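Local atomic coordinates of ESX secretion system protein YukD (Bacillus subtilis, PDB entry 2BPS), a protein that is required for secretion of YukE and is probably a component or regulator of the ESX/ESAT-6-like secretion system, with a ubiquitin-like fold. Residues A[8-13]-A[75-80]; A[19-24]-A[33-38]. All coordinates share one frame; numbering follows the deposited sequence.

Interaction 1 (A[8-13]-A[75-80]); sequences TIDLKH and GDRLEI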
# COMPACT_ATOMS: atom_id res chain seq x y z
N THR A 8 5.02 -5.01 -1.99
CA THR A 8 5.33 -5.25 -0.59
C THR A 8 4.76 -4.13 0.25
O THR A 8 4.94 -2.95 -0.09
CB THR A 8 6.82 -5.29 -0.35
OG1 THR A 8 7.38 -6.33 -1.13
CG2 THR A 8 7.12 -5.56 1.10
N ILE A 9 4.09 -4.48 1.34
CA ILE A 9 3.53 -3.46 2.22
C ILE A 9 4.36 -3.41 3.50
O ILE A 9 4.62 -4.43 4.13
CB ILE A 9 2.08 -3.77 2.54
CG1 ILE A 9 1.32 -4.07 1.24
CG2 ILE A 9 1.47 -2.59 3.27
CD1 ILE A 9 1.49 -3.05 0.12
N ASP A 10 4.78 -2.20 3.86
CA ASP A 10 5.61 -1.98 5.04
C ASP A 10 4.90 -1.14 6.11
O ASP A 10 4.64 0.04 5.92
CB ASP A 10 6.91 -1.31 4.61
CG ASP A 10 7.94 -1.22 5.72
OD1 ASP A 10 9.13 -1.04 5.40
OD2 ASP A 10 7.56 -1.32 6.92
N LEU A 11 4.59 -1.77 7.24
CA LEU A 11 3.92 -1.09 8.34
C LEU A 11 4.96 -0.55 9.34
O LEU A 11 4.78 -0.65 10.56
CB LEU A 11 2.97 -2.04 9.06
CG LEU A 11 1.80 -2.54 8.20
CD1 LEU A 11 1.07 -3.65 8.92
CD2 LEU A 11 0.86 -1.39 7.89
N LYS A 12 6.03 0.01 8.81
CA LYS A 12 7.10 0.58 9.62
C LYS A 12 6.54 1.52 10.70
O LYS A 12 6.90 1.42 11.87
CB LYS A 12 8.07 1.34 8.71
CG LYS A 12 9.24 2.00 9.41
CD LYS A 12 10.05 2.90 8.45
CE LYS A 12 10.72 2.12 7.30
NZ LYS A 12 11.80 1.16 7.73
N HIS A 13 5.65 2.42 10.28
CA HIS A 13 5.04 3.42 11.17
C HIS A 13 3.93 2.87 12.06
O HIS A 13 3.11 3.63 12.57
CB HIS A 13 4.48 4.58 10.35
CG HIS A 13 5.50 5.29 9.52
ND1 HIS A 13 5.17 6.10 8.45
CD2 HIS A 13 6.86 5.28 9.58
CE1 HIS A 13 6.28 6.55 7.89
NE2 HIS A 13 7.31 6.06 8.55
N GLY A 75 7.52 -5.30 -7.40
CA GLY A 75 8.79 -4.86 -6.86
C GLY A 75 8.65 -3.65 -5.95
O GLY A 75 9.44 -3.49 -5.02
N ASP A 76 7.65 -2.81 -6.22
CA ASP A 76 7.41 -1.62 -5.40
C ASP A 76 7.12 -1.95 -3.93
O ASP A 76 6.44 -2.93 -3.61
CB ASP A 76 6.25 -0.79 -5.97
CG ASP A 76 6.64 -0.02 -7.21
OD1 ASP A 76 7.82 -0.12 -7.60
OD2 ASP A 76 5.78 0.69 -7.78
N ARG A 77 7.64 -1.11 -3.04
CA ARG A 77 7.42 -1.29 -1.61
C ARG A 77 6.61 -0.09 -1.16
O ARG A 77 7.06 1.05 -1.28
CB ARG A 77 8.77 -1.33 -0.88
CG ARG A 77 8.70 -1.67 0.59
CD ARG A 77 10.08 -1.49 1.21
NE ARG A 77 10.14 -1.91 2.62
CZ ARG A 77 10.68 -3.05 3.04
NH1 ARG A 77 10.69 -3.34 4.33
NH2 ARG A 77 11.22 -3.91 2.17
N LEU A 78 5.40 -0.34 -0.66
CA LEU A 78 4.57 0.77 -0.20
C LEU A 78 4.65 0.91 1.31
O LEU A 78 4.33 -0.02 2.06
CB LEU A 78 3.10 0.60 -0.63
CG LEU A 78 2.75 0.38 -2.10
CD1 LEU A 78 1.28 0.72 -2.32
CD2 LEU A 78 3.62 1.24 -3.00
N GLU A 79 5.10 2.07 1.75
CA GLU A 79 5.23 2.35 3.17
C GLU A 79 3.98 3.14 3.51
O GLU A 79 3.75 4.21 2.95
CB GLU A 79 6.49 3.20 3.39
CG GLU A 79 6.88 3.50 4.82
CD GLU A 79 8.12 4.40 4.88
OE1 GLU A 79 7.99 5.63 5.12
OE2 GLU A 79 9.24 3.88 4.66
N ILE A 80 3.15 2.58 4.39
CA ILE A 80 1.93 3.27 4.81
C ILE A 80 2.36 4.31 5.82
O ILE A 80 3.06 4.00 6.78
CB ILE A 80 0.94 2.31 5.48
CG1 ILE A 80 0.35 1.36 4.43
CG2 ILE A 80 -0.15 3.10 6.19
CD1 ILE A 80 -0.41 0.19 5.02
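Arg77 reaches across from strand 77-80 to the carboxylate of Asp10 on the neighbouring strand 4-10; the two strands, first and last of the chain, are the parallel pair of a ubiquitin-like beta-grasp fold. Arg77 runs extended from CG to NE and takes hold of Asp10 side-on, NE and NH1 both turning to the single oxygen OD1, with NH1 to OD1 3.0 Å. The oxygen lies almost in the guanidinium plane, at its edge, whereas the carboxylate is turned 70° from that plane and receives both nitrogens from one face. With CG anti to the backbone N (chi1 -172°), Asp10 carries its carboxylate out over the face shared with Arg77. Its other oxygen, OD2, takes a weak bond from Lys12 N. Glu79 projects from the same face of the sheet, but its OE2 is committed to a salt bridge with Arg53 on the next strand. The Glu79 and His13 side chains cross at about a right angle, their carboxylate and ring planes 64° apart, and Glu79 OE1 lies 3.4 Å from His13 CE1. Thr8 also points to this face and gives its OG1 to Asp20.

The opposite face, with Ile9 and Leu78, is apolar and turned to helix 31-39; Ile80, next along, joins it through CD1, which comes 3.8 Å from CG2 of Ile9 and meets CD2 of Leu11, whose side chain lies beside it and points the same way. CD1 of Ile9 touches CB of Leu78. Between the faces the backbones pair in parallel register. Thr8 uses both its N and its O, bonding to Asp76 O and Leu78 N, and Asp10 N goes to Leu78 O at 2.9 Å. The last bond of the series is weak, Ile80 N reaching Asp10 O at 3.3 Å.

Interaction 2 (A[19-24]-A[33-38]); sequences FDLRLS and IDIAWQ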
# COMPACT_ATOMS: atom_id res chain seq x y z
N PHE A 19 4.58 -7.45 4.79
CA PHE A 19 4.06 -8.59 4.05
C PHE A 19 3.98 -8.31 2.56
O PHE A 19 4.03 -7.16 2.15
CB PHE A 19 2.69 -8.99 4.58
CG PHE A 19 1.64 -7.95 4.37
CD1 PHE A 19 1.62 -6.81 5.14
CD2 PHE A 19 0.67 -8.13 3.39
CE1 PHE A 19 0.63 -5.84 4.95
CE2 PHE A 19 -0.32 -7.17 3.19
CZ PHE A 19 -0.34 -6.02 3.97
N ASP A 20 3.88 -9.36 1.76
CA ASP A 20 3.76 -9.21 0.32
C ASP A 20 2.30 -9.36 -0.09
O ASP A 20 1.54 -10.10 0.53
CB ASP A 20 4.64 -10.24 -0.41
CG ASP A 20 6.12 -9.91 -0.31
OD1 ASP A 20 6.44 -8.75 0.03
OD2 ASP A 20 6.97 -10.79 -0.58
N LEU A 21 1.91 -8.65 -1.14
CA LEU A 21 0.53 -8.66 -1.60
C LEU A 21 0.41 -8.66 -3.12
O LEU A 21 1.20 -8.01 -3.81
CB LEU A 21 -0.18 -7.42 -1.03
CG LEU A 21 -1.68 -7.12 -1.05
CD1 LEU A 21 -1.94 -5.86 -1.86
CD2 LEU A 21 -2.44 -8.31 -1.57
N ARG A 22 -0.55 -9.40 -3.65
CA ARG A 22 -0.81 -9.43 -5.08
C ARG A 22 -2.26 -9.02 -5.30
O ARG A 22 -3.19 -9.70 -4.83
CB ARG A 22 -0.62 -10.82 -5.68
CG ARG A 22 -1.15 -10.89 -7.12
CD ARG A 22 -0.97 -12.25 -7.75
NE ARG A 22 0.44 -12.55 -7.96
CZ ARG A 22 0.90 -13.70 -8.43
NH1 ARG A 22 2.20 -13.88 -8.59
NH2 ARG A 22 0.05 -14.67 -8.75
N LEU A 23 -2.47 -7.91 -6.00
CA LEU A 23 -3.81 -7.43 -6.26
C LEU A 23 -3.86 -6.71 -7.60
O LEU A 23 -2.83 -6.42 -8.21
CB LEU A 23 -4.27 -6.48 -5.15
CG LEU A 23 -3.85 -5.02 -5.24
CD1 LEU A 23 -4.50 -4.24 -4.11
CD2 LEU A 23 -2.33 -4.90 -5.19
N SER A 24 -5.08 -6.44 -8.06
CA SER A 24 -5.27 -5.74 -9.32
C SER A 24 -4.95 -4.26 -9.15
O SER A 24 -5.42 -3.62 -8.21
CB SER A 24 -6.71 -5.91 -9.79
OG SER A 24 -6.90 -5.22 -11.01
N ILE A 33 -4.33 -0.51 2.30
CA ILE A 33 -4.50 -0.25 3.72
C ILE A 33 -5.59 -1.11 4.37
O ILE A 33 -5.41 -1.62 5.49
CB ILE A 33 -4.77 1.23 3.97
CG1 ILE A 33 -3.65 2.06 3.35
CG2 ILE A 33 -4.79 1.52 5.46
CD1 ILE A 33 -3.83 3.54 3.51
N ASP A 34 -6.72 -1.28 3.69
CA ASP A 34 -7.80 -2.10 4.22
C ASP A 34 -7.25 -3.50 4.44
O ASP A 34 -7.38 -4.08 5.52
CB ASP A 34 -8.95 -2.16 3.23
CG ASP A 34 -9.53 -0.79 2.93
OD1 ASP A 34 -10.40 -0.70 2.03
OD2 ASP A 34 -9.12 0.20 3.60
N ILE A 35 -6.63 -4.04 3.39
CA ILE A 35 -6.05 -5.36 3.43
C ILE A 35 -5.02 -5.47 4.55
O ILE A 35 -5.00 -6.44 5.30
CB ILE A 35 -5.38 -5.68 2.09
CG1 ILE A 35 -6.43 -5.63 0.98
CG2 ILE A 35 -4.69 -7.03 2.15
CD1 ILE A 35 -5.91 -6.02 -0.38
N ALA A 36 -4.15 -4.46 4.65
CA ALA A 36 -3.12 -4.47 5.67
C ALA A 36 -3.72 -4.69 7.05
O ALA A 36 -3.26 -5.55 7.80
CB ALA A 36 -2.37 -3.16 5.65
N TRP A 37 -4.76 -3.94 7.38
CA TRP A 37 -5.41 -4.06 8.69
C TRP A 37 -6.11 -5.40 8.91
O TRP A 37 -6.09 -5.91 10.03
CB TRP A 37 -6.35 -2.88 8.94
CG TRP A 37 -5.72 -1.82 9.84
CD1 TRP A 37 -6.04 -1.56 11.15
CD2 TRP A 37 -4.59 -0.98 9.54
NE1 TRP A 37 -5.17 -0.63 11.68
CE2 TRP A 37 -4.28 -0.26 10.72
CE3 TRP A 37 -3.81 -0.78 8.39
CZ2 TRP A 37 -3.22 0.65 10.78
CZ3 TRP A 37 -2.75 0.13 8.46
CH2 TRP A 37 -2.47 0.84 9.64
N GLN A 38 -6.70 -5.96 7.86
CA GLN A 38 -7.37 -7.26 7.96
C GLN A 38 -6.30 -8.33 8.23
O GLN A 38 -6.37 -9.06 9.20
CB GLN A 38 -8.11 -7.60 6.65
CG GLN A 38 -9.37 -6.76 6.33
CD GLN A 38 -10.07 -7.12 4.98
OE1 GLN A 38 -10.31 -8.29 4.68
NE2 GLN A 38 -10.41 -6.10 4.19
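In Phe19, CG sits between the backbone N and the carbonyl carbon (chi1 65°), the crowded position, and the ring beyond it meets Ala36 of helix 31-39. The second torsion (chi2 -74°) sets the turn of the ring, and its far corner reaches the helix obliquely, Phe19 CZ lying 3.6 Å from CA of Ala36. The neighbouring ring atom CE1 is also close to CA and CB of Ala36, and so the small side chain of Ala36 lets the aromatic corner come right up to the helix backbone. On the other side of this corner Phe19 CE2 makes a looser contact with CG2 of Ile35, at 4.5 Å.

Ile35 carries the rest of the contact. Its two branches divide the work: CG2 faces the phenylalanine, while CD1 of Ile35 serves the leucines, 4.2 Å from CD1 of Leu21 and slightly farther from CD1 of Leu23. Phe19, Leu21 and Leu23 alternate along the strand and all point toward the helix. No hydrogen bond crosses, and the contact is apolar packing of two successive helix residues, Ile35 and Ala36, on the strand. An alanine in place of Phe19 would probably open a gap beside Ala36 and leave CG2 of Ile35 without its aromatic neighbour.

This is the helix-on-sheet packing of the beta-grasp fold, here at the margin of the sheet, since strand 18-24 is an outermost strand within the chain. The axes of strand segment 19-24 and helix segment 33-38 come within 10.7 Å, their directions 132° apart. Leu23 also packs on Ile5 and Ile7 of the adjoining strand 4-10, and Phe19 on Ile9. Ala36 and Ile33 touch Ile80, and in this way the helix passes from the marginal strand 18-24 over to the central strand 77-80.

In the fold
From the N terminus the chain runs out along strand 4-10, turns back as antiparallel strand 18-24 and crosses to helix 31-39, where interaction 2 closes a short loop by laying the helix on the second strand. Strands 51-54 and 59-62 follow before strand 77-80 returns beside strand 4-10, and there interaction 1 closes a loop spanning most of the protein. Interaction 2 therefore lies wholly within the larger loop, without crossing it. The two contacts also meet directly: Ile9 N and Phe19 O are joined by a probable hydrogen bond between neighbouring strands. Together they join sheet centre, sheet margin and helix.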